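Mandelate racemase / muconate lactonizing enzyme (Burkholderia pseudomallei, PDB 2POD) is a member of the enolase superfamily whose exact reaction is not established, though it may have lyase activity. Local coordinates at residues L20-H25 with A45-W50; T119-A124 with L165-S170. One frame throughout, in Å; residues are numbered along the deposited sequence.

In the fold
Contact 1 and contact 2 come one after the other along the chain and lie on opposite sides of its centre. Their centres are 35 Å apart, and their nearest atoms about 17 Å. They share no strand, helix or sheet. Contact 1 (20-25 with 45-50) is in the N-terminal domain, where an antiparallel sheet packs on helix 40-55. Contact 2 (119-124 with 165-170) is in the barrel domain, where strand 117-122 packs against helix 160-170. Each therefore joins sheet to helix within one of the two domains of the enolase fold. In this superfamily the active site is generally formed where the two domains meet.

Contact 1 of 2, residues L20-H25 with A45-W50; sequences LWVLVH and AYIHEW
L20 meets I47 where an inner strand of the antiparallel sheet packs on helix 40-55, a sheet-to-helix packing in the N-terminal domain of the enolase fold. L20 CD2 comes to 4.4 Å from I47 CD1, a loose approach. The L20 side chain also touches A40, A43 and E44, earlier in the same helix. W21 turns to the other face of the sheet, and its NE1 is hydrogen-bonded to E35. V22 makes the closer contact. Its side chain and that of I47 point at each other and meet tip to tip. V22 also touches A88 and L89 of helix 81-101, so two helices pack on this one valine. V24 follows on the same face but touches I96 of helix 81-101 instead of 45-50. All three residues that touch across the contact are buried, and the packing is purely apolar. On the helix, E49 serves a different interface: its OE1 is hydrogen-bonded to C41 N of the second subunit. I47 holds an extended chain (chi2 170°), which carries its end methyl out to the sheet: CD1 stands 3.7 Å from V22 CG2.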
loop_
_atom_site.group_PDB
_atom_site.type_symbol
_atom_site.label_atom_id
_atom_site.label_comp_id
_atom_site.label_asym_id
_atom_site.label_seq_id
_atom_site.Cartn_x
_atom_site.Cartn_y
_atom_site.Cartn_z
ATOM N N LEU B 20 -14.029 24.228 -35.044
ATOM C CA LEU B 20 -13.007 24.154 -36.072
ATOM C C LEU B 20 -13.200 22.911 -36.928
ATOM O O LEU B 20 -13.264 21.806 -36.404
ATOM C CB LEU B 20 -11.608 24.197 -35.452
ATOM C CG LEU B 20 -10.394 24.008 -36.365
ATOM C CD1 LEU B 20 -10.214 25.207 -37.280
ATOM C CD2 LEU B 20 -9.136 23.793 -35.535
ATOM N N TRP B 21 -13.307 23.106 -38.241
ATOM C CA TRP B 21 -13.181 22.008 -39.190
ATOM C C TRP B 21 -11.795 21.941 -39.788
ATOM O O TRP B 21 -11.124 22.958 -39.924
ATOM C CB TRP B 21 -14.223 22.113 -40.291
ATOM C CG TRP B 21 -15.598 21.867 -39.802
ATOM C CD1 TRP B 21 -16.039 20.777 -39.117
ATOM C CD2 TRP B 21 -16.724 22.731 -39.957
ATOM N NE1 TRP B 21 -17.377 20.905 -38.833
ATOM C CE2 TRP B 21 -17.824 22.097 -39.339
ATOM C CE3 TRP B 21 -16.913 23.979 -40.561
ATOM C CZ2 TRP B 21 -19.103 22.666 -39.315
ATOM C CZ3 TRP B 21 -18.186 24.549 -40.532
ATOM C CH2 TRP B 21 -19.261 23.893 -39.905
ATOM N N VAL B 22 -11.357 20.722 -40.101
ATOM C CA VAL B 22 -10.098 20.492 -40.807
ATOM C C VAL B 22 -10.351 19.557 -41.985
ATOM O O VAL B 22 -11.086 18.576 -41.857
ATOM C CB VAL B 22 -8.998 19.876 -39.890
ATOM C CG1 VAL B 22 -7.648 19.878 -40.599
ATOM C CG2 VAL B 22 -8.880 20.646 -38.599
ATOM N N LEU B 23 -9.752 19.881 -43.129
ATOM C CA LEU B 23 -9.850 19.072 -44.338
ATOM C C LEU B 23 -8.464 18.650 -44.780
ATOM O O LEU B 23 -7.579 19.491 -44.927
ATOM C CB LEU B 23 -10.524 19.860 -45.463
ATOM C CG LEU B 23 -12.028 20.122 -45.362
ATOM C CD1 LEU B 23 -12.430 21.200 -46.352
ATOM C CD2 LEU B 23 -12.830 18.860 -45.606
ATOM N N VAL B 24 -8.278 17.347 -44.988
ATOM C CA VAL B 24 -6.982 16.808 -45.404
ATOM C C VAL B 24 -7.092 16.262 -46.825
ATOM O O VAL B 24 -7.835 15.313 -47.075
ATOM C CB VAL B 24 -6.472 15.707 -44.423
ATOM C CG1 VAL B 24 -5.175 15.072 -44.928
ATOM C CG2 VAL B 24 -6.269 16.286 -43.028
ATOM N N HIS B 25 -6.354 16.875 -47.748
ATOM C CA HIS B 25 -6.470 16.565 -49.174
ATOM C C HIS B 25 -5.342 15.653 -49.627
ATOM O O HIS B 25 -4.195 15.813 -49.200
ATOM C CB HIS B 25 -6.450 17.849 -50.017
ATOM C CG HIS B 25 -7.559 18.799 -49.699
ATOM N ND1 HIS B 25 -8.874 18.538 -50.009
ATOM C CD2 HIS B 25 -7.548 20.011 -49.095
ATOM C CE1 HIS B 25 -9.629 19.546 -49.606
ATOM N NE2 HIS B 25 -8.848 20.455 -49.052
ATOM N N ALA B 45 -3.870 27.524 -35.325
ATOM C CA ALA B 45 -2.519 28.062 -35.392
ATOM C C ALA B 45 -1.467 26.979 -35.190
ATOM O O ALA B 45 -0.434 26.996 -35.858
ATOM C CB ALA B 45 -2.337 29.188 -34.395
ATOM N N TYR B 46 -1.751 26.035 -34.287
ATOM C CA TYR B 46 -0.906 24.857 -34.071
ATOM C C TYR B 46 -0.799 23.971 -35.321
ATOM O O TYR B 46 0.298 23.530 -35.677
ATOM C CB TYR B 46 -1.412 24.021 -32.879
ATOM C CG TYR B 46 -0.900 22.594 -32.904
ATOM C CD1 TYR B 46 -1.722 21.541 -33.323
ATOM C CD2 TYR B 46 0.424 22.305 -32.558
ATOM C CE1 TYR B 46 -1.242 20.247 -33.378
ATOM C CE2 TYR B 46 0.906 21.011 -32.607
ATOM C CZ TYR B 46 0.072 19.989 -33.012
ATOM O OH TYR B 46 0.560 18.708 -33.064
ATOM N N ILE B 47 -1.938 23.685 -35.952
ATOM C CA ILE B 47 -1.965 22.856 -37.162
ATOM C C ILE B 47 -1.044 23.403 -38.253
ATOM O O ILE B 47 -0.209 22.671 -38.778
ATOM C CB ILE B 47 -3.391 22.633 -37.683
ATOM C CG1 ILE B 47 -4.133 21.657 -36.764
ATOM C CG2 ILE B 47 -3.381 22.107 -39.140
ATOM C CD1 ILE B 47 -5.630 21.546 -37.055
ATOM N N HIS B 48 -1.157 24.699 -38.534
ATOM C CA HIS B 48 -0.375 25.335 -39.587
ATOM C C HIS B 48 1.078 25.606 -39.181
ATOM O O HIS B 48 1.969 25.628 -40.039
ATOM C CB HIS B 48 -1.074 26.609 -40.097
ATOM C CG HIS B 48 -2.433 26.357 -40.678
ATOM N ND1 HIS B 48 -2.623 25.660 -41.852
ATOM C CD2 HIS B 48 -3.670 26.703 -40.245
ATOM C CE1 HIS B 48 -3.915 25.587 -42.117
ATOM N NE2 HIS B 48 -4.573 26.212 -41.158
ATOM N N GLU B 49 1.317 25.792 -37.882
ATOM C CA GLU B 49 2.667 26.061 -37.372
ATOM C C GLU B 49 3.598 24.845 -37.351
ATOM O O GLU B 49 4.785 24.966 -37.654
ATOM C CB GLU B 49 2.610 26.707 -35.992
ATOM C CG GLU B 49 3.898 27.383 -35.557
ATOM C CD GLU B 49 3.807 27.988 -34.169
ATOM O OE1 GLU B 49 4.616 28.891 -33.863
ATOM O OE2 GLU B 49 2.915 27.583 -33.390
ATOM N N TRP B 50 3.070 23.683 -36.989
ATOM C CA TRP B 50 3.917 22.528 -36.699
ATOM C C TRP B 50 3.424 21.231 -37.340
ATOM O O TRP B 50 4.212 20.495 -37.943
ATOM C CB TRP B 50 4.078 22.360 -35.186
ATOM C CG TRP B 50 5.078 21.317 -34.790
ATOM C CD1 TRP B 50 6.427 21.466 -34.718
ATOM C CD2 TRP B 50 4.799 19.965 -34.410
ATOM N NE1 TRP B 50 7.012 20.290 -34.315
ATOM C CE2 TRP B 50 6.033 19.353 -34.116
ATOM C CE3 TRP B 50 3.623 19.212 -34.286
ATOM C CZ2 TRP B 50 6.130 18.021 -33.707
ATOM C CZ3 TRP B 50 3.718 17.894 -33.876
ATOM C CH2 TRP B 50 4.965 17.312 -33.591
#

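Contact 2 of 2, residues T119-A124 with L165-S170; sequences TYNTCA and LDLLDS
The side-chain amide of N121 is the flat group here, and one of its faces lies against L167. The setting is the TIM-type barrel of the enolase superfamily. Strand 117-122 runs parallel to its neighbour 174-177, and helix 160-170 lies on the connection between them, in a beta-alpha-beta crossover. L167 CD2 sits over the amide face at the end near CB, 3.8 Å from N121 CB and 4.0 Å from N121 CG. The opposite face is turned to the backbone of its own strand, with T122 N 3.6 Å from N121 CG. The two side chains cross at about a right angle. CG of N121 is anti to the backbone N (chi1 -160°), and chi2 of 74° turns the flat of the amide to the leucine methyl. At the oxygen end, N121 OD1 accepts a hydrogen bond from R350 N. This gives the buried carbonyl oxygen a partner and ties the amide to the start of helix 350-356. Past the nitrogen end comes C123, with SG 4.2 Å from N121 ND2. Y120 points away from the helix. Its ring packs edge-to-face with W244, and its OH is hydrogen-bonded to K176.

L167 spreads its two methyls over two residues: CD2 takes N121, while CD1 lies 4.3 Å from C123 SG. It also touches M175 of strand 174-177, as C123 does. C123 lies just after the strand, at the centre of an inverse gamma turn, and its side chain is about 12 Å from a bound sodium ion. E220, E246 and E272, which bind sodium, lie outside both segments. At the far end of the helical segment, S170 OG gives a 3.0 Å hydrogen bond to L167 O, with the donor 37° above the carbonyl plane.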
loop_
_atom_site.group_PDB
_atom_site.type_symbol
_atom_site.label_atom_id
_atom_site.label_comp_id
_atom_site.label_asym_id
_atom_site.label_seq_id
_atom_site.Cartn_x
_atom_site.Cartn_y
_atom_site.Cartn_z
ATOM N N THR B 119 -29.219 6.657 -26.864
ATOM C CA THR B 119 -28.778 8.028 -26.680
ATOM C C THR B 119 -29.299 8.589 -25.365
ATOM O O THR B 119 -30.243 8.053 -24.792
ATOM C CB THR B 119 -29.159 8.919 -27.888
ATOM O OG1 THR B 119 -28.293 10.055 -27.933
ATOM C CG2 THR B 119 -30.623 9.382 -27.825
ATOM N N TYR B 120 -28.648 9.637 -24.874
ATOM C CA TYR B 120 -29.174 10.452 -23.788
ATOM C C TYR B 120 -29.063 11.915 -24.162
ATOM O O TYR B 120 -28.159 12.301 -24.910
ATOM C CB TYR B 120 -28.462 10.162 -22.453
ATOM C CG TYR B 120 -27.071 10.740 -22.272
ATOM C CD1 TYR B 120 -26.875 11.965 -21.622
ATOM C CD2 TYR B 120 -25.945 10.049 -22.722
ATOM C CE1 TYR B 120 -25.593 12.497 -21.452
ATOM C CE2 TYR B 120 -24.657 10.566 -22.544
ATOM C CZ TYR B 120 -24.491 11.792 -21.916
ATOM O OH TYR B 120 -23.226 12.304 -21.733
ATOM N N ASN B 121 -29.980 12.727 -23.644
ATOM C CA ASN B 121 -30.047 14.131 -24.035
ATOM C C ASN B 121 -29.386 15.052 -23.037
ATOM O O ASN B 121 -29.820 15.168 -21.891
ATOM C CB ASN B 121 -31.482 14.580 -24.321
ATOM C CG ASN B 121 -31.534 15.836 -25.175
ATOM O OD1 ASN B 121 -31.272 15.794 -26.378
ATOM N ND2 ASN B 121 -31.853 16.965 -24.552
ATOM N N THR B 122 -28.319 15.702 -23.479
ATOM C CA THR B 122 -27.717 16.776 -22.713
ATOM C C THR B 122 -28.575 18.031 -22.898
ATOM O O THR B 122 -28.634 18.605 -23.991
ATOM C CB THR B 122 -26.246 16.979 -23.137
ATOM O OG1 THR B 122 -25.501 15.815 -22.770
ATOM C CG2 THR B 122 -25.615 18.195 -22.474
ATOM N N CYS B 123 -29.247 18.432 -21.821
ATOM C CA CYS B 123 -30.252 19.492 -21.851
ATOM C C CYS B 123 -29.631 20.890 -21.933
ATOM O O CYS B 123 -29.783 21.706 -21.021
ATOM C CB CYS B 123 -31.174 19.384 -20.630
ATOM S SG CYS B 123 -32.031 17.795 -20.474
ATOM N N ALA B 124 -28.917 21.146 -23.029
ATOM C CA ALA B 124 -28.428 22.479 -23.380
ATOM C C ALA B 124 -29.451 23.208 -24.245
ATOM O O ALA B 124 -30.235 22.575 -24.962
ATOM C CB ALA B 124 -27.102 22.372 -24.115
ATOM N N LEU B 165 -41.024 14.603 -19.194
ATOM C CA LEU B 165 -42.199 14.032 -19.869
ATOM C C LEU B 165 -42.126 14.144 -21.393
ATOM O O LEU B 165 -42.516 13.220 -22.116
ATOM C CB LEU B 165 -43.478 14.693 -19.351
ATOM C CG LEU B 165 -43.934 14.323 -17.933
ATOM C CD1 LEU B 165 -44.915 15.364 -17.392
ATOM C CD2 LEU B 165 -44.539 12.912 -17.874
ATOM N N ASP B 166 -41.603 15.273 -21.862
ATOM C CA ASP B 166 -41.390 15.528 -23.281
ATOM C C ASP B 166 -40.321 14.616 -23.898
ATOM O O ASP B 166 -40.500 14.116 -25.013
ATOM C CB ASP B 166 -41.047 17.012 -23.488
ATOM C CG ASP B 166 -40.757 17.359 -24.933
ATOM O OD1 ASP B 166 -39.836 18.171 -25.152
ATOM O OD2 ASP B 166 -41.442 16.840 -25.845
ATOM N N LEU B 167 -39.223 14.396 -23.179
ATOM C CA LEU B 167 -38.176 13.484 -23.646
ATOM C C LEU B 167 -38.631 12.031 -23.673
ATOM O O LEU B 167 -38.276 11.282 -24.584
ATOM C CB LEU B 167 -36.905 13.624 -22.807
ATOM C CG LEU B 167 -36.068 14.865 -23.103
ATOM C CD1 LEU B 167 -35.184 15.192 -21.934
ATOM C CD2 LEU B 167 -35.253 14.718 -24.382
ATOM N N LEU B 168 -39.425 11.650 -22.676
ATOM C CA LEU B 168 -39.995 10.313 -22.590
ATOM C C LEU B 168 -40.978 10.000 -23.725
ATOM O O LEU B 168 -41.083 8.846 -24.153
ATOM C CB LEU B 168 -40.669 10.120 -21.230
ATOM C CG LEU B 168 -40.902 8.683 -20.758
ATOM C CD1 LEU B 168 -39.651 8.121 -20.099
ATOM C CD2 LEU B 168 -42.085 8.633 -19.808
ATOM N N ASP B 169 -41.682 11.027 -24.208
ATOM C CA ASP B 169 -42.609 10.892 -25.335
ATOM C C ASP B 169 -41.910 10.581 -26.660
ATOM O O ASP B 169 -42.441 9.831 -27.480
ATOM C CB ASP B 169 -43.468 12.151 -25.486
ATOM C CG ASP B 169 -44.951 11.837 -25.657
ATOM O OD1 ASP B 169 -45.304 10.955 -26.473
ATOM O OD2 ASP B 169 -45.770 12.484 -24.970
ATOM N N SER B 170 -40.725 11.155 -26.864
ATOM C CA SER B 170 -39.906 10.836 -28.035
ATOM C C SER B 170 -39.084 9.558 -27.848
ATOM O O SER B 170 -38.530 9.017 -28.809
ATOM C CB SER B 170 -39.009 12.017 -28.422
ATOM O OG SER B 170 -38.294 12.516 -27.306
#